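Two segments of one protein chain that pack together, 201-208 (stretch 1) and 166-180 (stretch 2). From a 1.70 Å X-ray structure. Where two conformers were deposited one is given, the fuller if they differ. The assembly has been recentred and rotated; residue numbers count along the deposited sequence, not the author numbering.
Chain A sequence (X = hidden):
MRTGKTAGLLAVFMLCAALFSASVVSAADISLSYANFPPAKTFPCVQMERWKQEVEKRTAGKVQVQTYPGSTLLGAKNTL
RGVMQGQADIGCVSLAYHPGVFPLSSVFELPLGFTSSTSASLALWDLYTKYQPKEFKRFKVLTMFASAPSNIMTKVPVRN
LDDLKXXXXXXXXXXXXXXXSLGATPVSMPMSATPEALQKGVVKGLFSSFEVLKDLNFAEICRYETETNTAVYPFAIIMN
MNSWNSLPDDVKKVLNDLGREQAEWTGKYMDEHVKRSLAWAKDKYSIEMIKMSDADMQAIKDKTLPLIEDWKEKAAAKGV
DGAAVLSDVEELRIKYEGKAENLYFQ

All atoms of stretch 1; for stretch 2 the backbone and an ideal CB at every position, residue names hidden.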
# COMPACT_ATOMS: atom_id res chain seq x y z
N GLY A 201 -9.69 -25.38 -8.71
CA GLY A 201 -10.46 -25.24 -7.49
C GLY A 201 -9.60 -25.31 -6.24
O GLY A 201 -10.12 -25.26 -5.13
N VAL A 202 -8.29 -25.43 -6.43
CA VAL A 202 -7.33 -25.38 -5.32
C VAL A 202 -7.44 -24.08 -4.51
O VAL A 202 -7.36 -24.09 -3.28
CB VAL A 202 -5.90 -25.57 -5.82
CG1 VAL A 202 -4.90 -25.36 -4.69
CG2 VAL A 202 -5.75 -26.96 -6.42
N VAL A 203 -7.59 -22.95 -5.20
CA VAL A 203 -8.19 -21.78 -4.57
C VAL A 203 -9.35 -21.37 -5.44
O VAL A 203 -9.44 -21.79 -6.60
CB VAL A 203 -7.21 -20.60 -4.36
CG1 VAL A 203 -6.12 -20.99 -3.36
CG2 VAL A 203 -6.60 -20.15 -5.67
N LYS A 204 -10.25 -20.57 -4.89
CA LYS A 204 -11.44 -20.16 -5.62
C LYS A 204 -11.52 -18.64 -5.67
O LYS A 204 -12.54 -18.09 -6.04
CB LYS A 204 -12.68 -20.78 -4.97
CG LYS A 204 -12.67 -22.33 -4.98
CD LYS A 204 -13.91 -22.91 -4.32
CE LYS A 204 -14.01 -24.41 -4.49
NZ LYS A 204 -12.87 -25.14 -3.88
N GLY A 205 -10.42 -17.98 -5.30
CA GLY A 205 -10.31 -16.54 -5.45
C GLY A 205 -9.01 -16.04 -4.86
O GLY A 205 -8.16 -16.83 -4.44
N LEU A 206 -8.85 -14.73 -4.83
CA LEU A 206 -7.68 -14.15 -4.19
C LEU A 206 -8.01 -12.86 -3.48
O LEU A 206 -9.03 -12.23 -3.74
CB LEU A 206 -6.53 -13.96 -5.19
CG LEU A 206 -6.62 -12.87 -6.26
CD1 LEU A 206 -5.26 -12.71 -6.90
CD2 LEU A 206 -7.63 -13.20 -7.31
N PHE A 207 -7.13 -12.50 -2.55
CA PHE A 207 -7.31 -11.33 -1.70
C PHE A 207 -6.17 -10.39 -2.07
O PHE A 207 -4.99 -10.64 -1.72
CB PHE A 207 -7.21 -11.75 -0.25
CG PHE A 207 -8.03 -10.93 0.72
CD1 PHE A 207 -8.46 -9.64 0.41
CD2 PHE A 207 -8.33 -11.45 1.96
CE1 PHE A 207 -9.22 -8.90 1.36
CE2 PHE A 207 -9.07 -10.73 2.90
CZ PHE A 207 -9.52 -9.46 2.59
N SER A 208 -6.49 -9.35 -2.82
CA SER A 208 -5.49 -8.43 -3.32
C SER A 208 -6.16 -7.14 -3.79
O SER A 208 -7.37 -6.98 -3.69
CB SER A 208 -4.74 -9.08 -4.48
OG SER A 208 -3.53 -8.39 -4.77
N UNK A 166 -15.20 -21.69 4.69
CA UNK A 166 -14.50 -22.79 4.05
C UNK A 166 -14.00 -22.48 2.66
O UNK A 166 -13.53 -23.37 1.96
CB UNK A 166 -15.42 -24.01 3.99
N UNK A 167 -14.08 -21.22 2.25
CA UNK A 167 -13.69 -20.84 0.89
C UNK A 167 -12.18 -20.71 0.78
O UNK A 167 -11.58 -19.94 1.52
CB UNK A 167 -14.36 -19.53 0.48
N UNK A 168 -11.59 -21.44 -0.17
CA UNK A 168 -10.15 -21.38 -0.38
C UNK A 168 -9.77 -20.11 -1.15
O UNK A 168 -10.22 -19.90 -2.28
CB UNK A 168 -9.67 -22.62 -1.13
N UNK A 169 -8.95 -19.25 -0.54
CA UNK A 169 -8.59 -17.96 -1.14
C UNK A 169 -7.08 -17.71 -1.00
O UNK A 169 -6.51 -17.90 0.06
CB UNK A 169 -9.38 -16.83 -0.49
N UNK A 170 -6.45 -17.32 -2.09
CA UNK A 170 -5.03 -17.04 -2.08
C UNK A 170 -4.77 -15.78 -1.26
O UNK A 170 -5.37 -14.72 -1.49
CB UNK A 170 -4.50 -16.89 -3.51
N UNK A 171 -3.86 -15.91 -0.31
CA UNK A 171 -3.54 -14.82 0.58
C UNK A 171 -2.25 -15.11 1.34
O UNK A 171 -1.80 -16.25 1.41
CB UNK A 171 -4.69 -14.57 1.55
N UNK A 172 -1.69 -14.08 1.95
CA UNK A 172 -0.54 -14.24 2.80
C UNK A 172 -0.63 -13.19 3.91
O UNK A 172 -1.53 -12.35 3.90
CB UNK A 172 0.76 -14.11 2.00
N UNK A 173 0.32 -13.24 4.84
CA UNK A 173 0.43 -12.19 5.84
C UNK A 173 -0.88 -11.86 6.55
O UNK A 173 -1.61 -12.75 6.99
CB UNK A 173 0.98 -10.92 5.18
N UNK A 174 -1.16 -10.57 6.73
CA UNK A 174 -2.33 -10.18 7.51
C UNK A 174 -3.63 -10.59 6.85
O UNK A 174 -4.63 -10.84 7.54
CB UNK A 174 -2.33 -8.67 7.74
N UNK A 175 -3.66 -10.63 5.53
CA UNK A 175 -4.88 -11.01 4.83
C UNK A 175 -5.24 -12.48 5.11
O UNK A 175 -6.41 -12.83 5.20
CB UNK A 175 -4.72 -10.78 3.33
N UNK A 176 -4.23 -13.34 5.25
CA UNK A 176 -4.51 -14.72 5.63
C UNK A 176 -5.13 -14.75 7.03
O UNK A 176 -6.08 -15.49 7.28
CB UNK A 176 -3.24 -15.57 5.58
N UNK A 177 -4.58 -13.95 7.93
CA UNK A 177 -5.08 -13.93 9.30
C UNK A 177 -6.54 -13.51 9.29
O UNK A 177 -7.38 -14.12 9.99
CB UNK A 177 -4.25 -12.99 10.18
N UNK A 178 -6.85 -12.49 8.50
CA UNK A 178 -8.22 -12.01 8.37
C UNK A 178 -9.13 -13.11 7.82
O UNK A 178 -10.20 -13.38 8.36
CB UNK A 178 -8.27 -10.78 7.46
N UNK A 179 -8.71 -13.77 6.74
CA UNK A 179 -9.52 -14.86 6.22
C UNK A 179 -9.77 -15.96 7.26
O UNK A 179 -10.88 -16.48 7.34
CB UNK A 179 -8.84 -15.46 4.99
N UNK A 180 -8.75 -16.32 8.02
CA UNK A 180 -8.92 -17.37 9.02
C UNK A 180 -9.99 -16.90 10.01
O UNK A 180 -10.87 -17.68 10.39
CB UNK A 180 -7.60 -17.68 9.73

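Position 166 lies out of reach of stretch 1, and its phi of 73° is the main clue: positive phi favours glycine, and the residue is G166. At 167 the ideal CB has nothing of stretch 1 within 5.5 Å and points sideways, so many residues would fit, although a long side chain could turn back to the aliphatic part of K204. L167 does so, its CD1 lying 3.9 Å from K204 CD.

Position 168 is more telling. Its CB points toward stretch 1, 3.5 Å from V202 O, and the amine of K204 is not far off. An acidic or polar side chain would suit, the longer ones reaching better. E168 folds back with chi1 m and chi2 p, and its OE1 forms a salt bridge with K204 NZ at 3.0 Å. The backbone adds to this pairing, K204 N donating to E168 O over 2.7 Å.

At 169 the CA-to-CB bond points away overall, yet CB lies 4.1 Å from G205 O, beside the strand and near F207. A compact apolar residue would fit; V169 puts its CG1 3.6 Å from L206 CA and 4.2 Å from F207 CB.

Position 170 forms the single beta bridge, with L206: the N of 170 donates to G205 O at 2.9 Å, and the O of 170 accepts from F207 N at 3.0 Å. The CB points sideways, 3.9 Å from L206 CB, so an aliphatic stem suits, with or without a polar end. R170 packs its CB there, while its end leads away and NE and NH2 bond elsewhere in the structure.

The CB of 171 sits 4.2 Å from F207 CB, and a small apolar residue is adequate: A171. Positions 172 and 173 make no contact; the first is permissive and is S172, whereas phi 50° at the second favours glycine, as in G173.

Position 174 is out of reach and tolerant; it is I174. At 175 the ideal CB points toward the ring, 3.9 Å from F207 CD2, which calls for an apolar side chain. L175 lays its CD2 over one ring face in a CH-pi contact, 3.9 Å from the centroid of the F207 ring. Positions 176 and 177 do not touch stretch 1 and could be polar; they are S176 and K177. Positions 178 and 179 again point toward the phenyl group, favouring branched aliphatics: I178 CG2 approaches F207 CE2 at 4.3 Å and L179 CG reaches F207 CD2 at 3.7 Å, both at the ring edge. Position 180 is out of reach, so almost any residue that helices accept would do; it is E180.

Stretch 2, residues 166-180: GLEVRASGILSKILE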
# COMPACT_ATOMS: atom_id res chain seq x y z
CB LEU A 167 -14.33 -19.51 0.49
CG LEU A 167 -14.18 -19.17 -0.99
CD1 LEU A 167 -15.01 -20.10 -1.85
CD2 LEU A 167 -14.60 -17.73 -1.22
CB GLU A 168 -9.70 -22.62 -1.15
CG GLU A 168 -9.90 -23.92 -0.39
CD GLU A 168 -11.30 -24.54 -0.56
OE1 GLU A 168 -12.19 -23.96 -1.22
OE2 GLU A 168 -11.50 -25.63 0.02
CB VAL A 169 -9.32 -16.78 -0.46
CG1 VAL A 169 -8.92 -15.45 -1.08
CG2 VAL A 169 -10.86 -16.96 -0.54
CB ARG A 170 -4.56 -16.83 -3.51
CG ARG A 170 -3.08 -16.90 -3.68
CD ARG A 170 -2.47 -15.53 -3.74
NE ARG A 170 -1.04 -15.62 -4.01
CZ ARG A 170 -0.22 -14.57 -4.05
NH1 ARG A 170 -0.70 -13.36 -3.85
NH2 ARG A 170 1.07 -14.75 -4.29
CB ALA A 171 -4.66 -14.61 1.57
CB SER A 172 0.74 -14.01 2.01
OG SER A 172 0.86 -12.64 1.66
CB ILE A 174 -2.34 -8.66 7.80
CG1 ILE A 174 -3.36 -8.35 8.89
CG2 ILE A 174 -2.66 -7.86 6.57
CD1 ILE A 174 -3.15 -6.99 9.47
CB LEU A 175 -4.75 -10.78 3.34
CG LEU A 175 -4.60 -9.31 2.93
CD1 LEU A 175 -4.52 -9.23 1.42
CD2 LEU A 175 -5.73 -8.45 3.46
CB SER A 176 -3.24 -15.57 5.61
OG SER A 176 -2.84 -15.80 4.28
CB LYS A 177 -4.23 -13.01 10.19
CG LYS A 177 -2.86 -13.57 10.52
CD LYS A 177 -2.02 -12.55 11.30
CE LYS A 177 -0.95 -13.23 12.11
NZ LYS A 177 -1.52 -14.05 13.22
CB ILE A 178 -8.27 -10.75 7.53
CG1 ILE A 178 -7.60 -9.61 8.31
CG2 ILE A 178 -9.70 -10.40 7.16
CD1 ILE A 178 -7.34 -8.38 7.49
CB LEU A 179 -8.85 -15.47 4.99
CG LEU A 179 -8.89 -14.61 3.74
CD1 LEU A 179 -7.97 -15.20 2.68
CD2 LEU A 179 -10.31 -14.50 3.22
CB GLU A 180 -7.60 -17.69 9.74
CG GLU A 180 -7.69 -18.93 10.63
CD GLU A 180 -7.95 -20.21 9.84
OE1 GLU A 180 -7.32 -20.39 8.76
OE2 GLU A 180 -8.78 -21.03 10.29
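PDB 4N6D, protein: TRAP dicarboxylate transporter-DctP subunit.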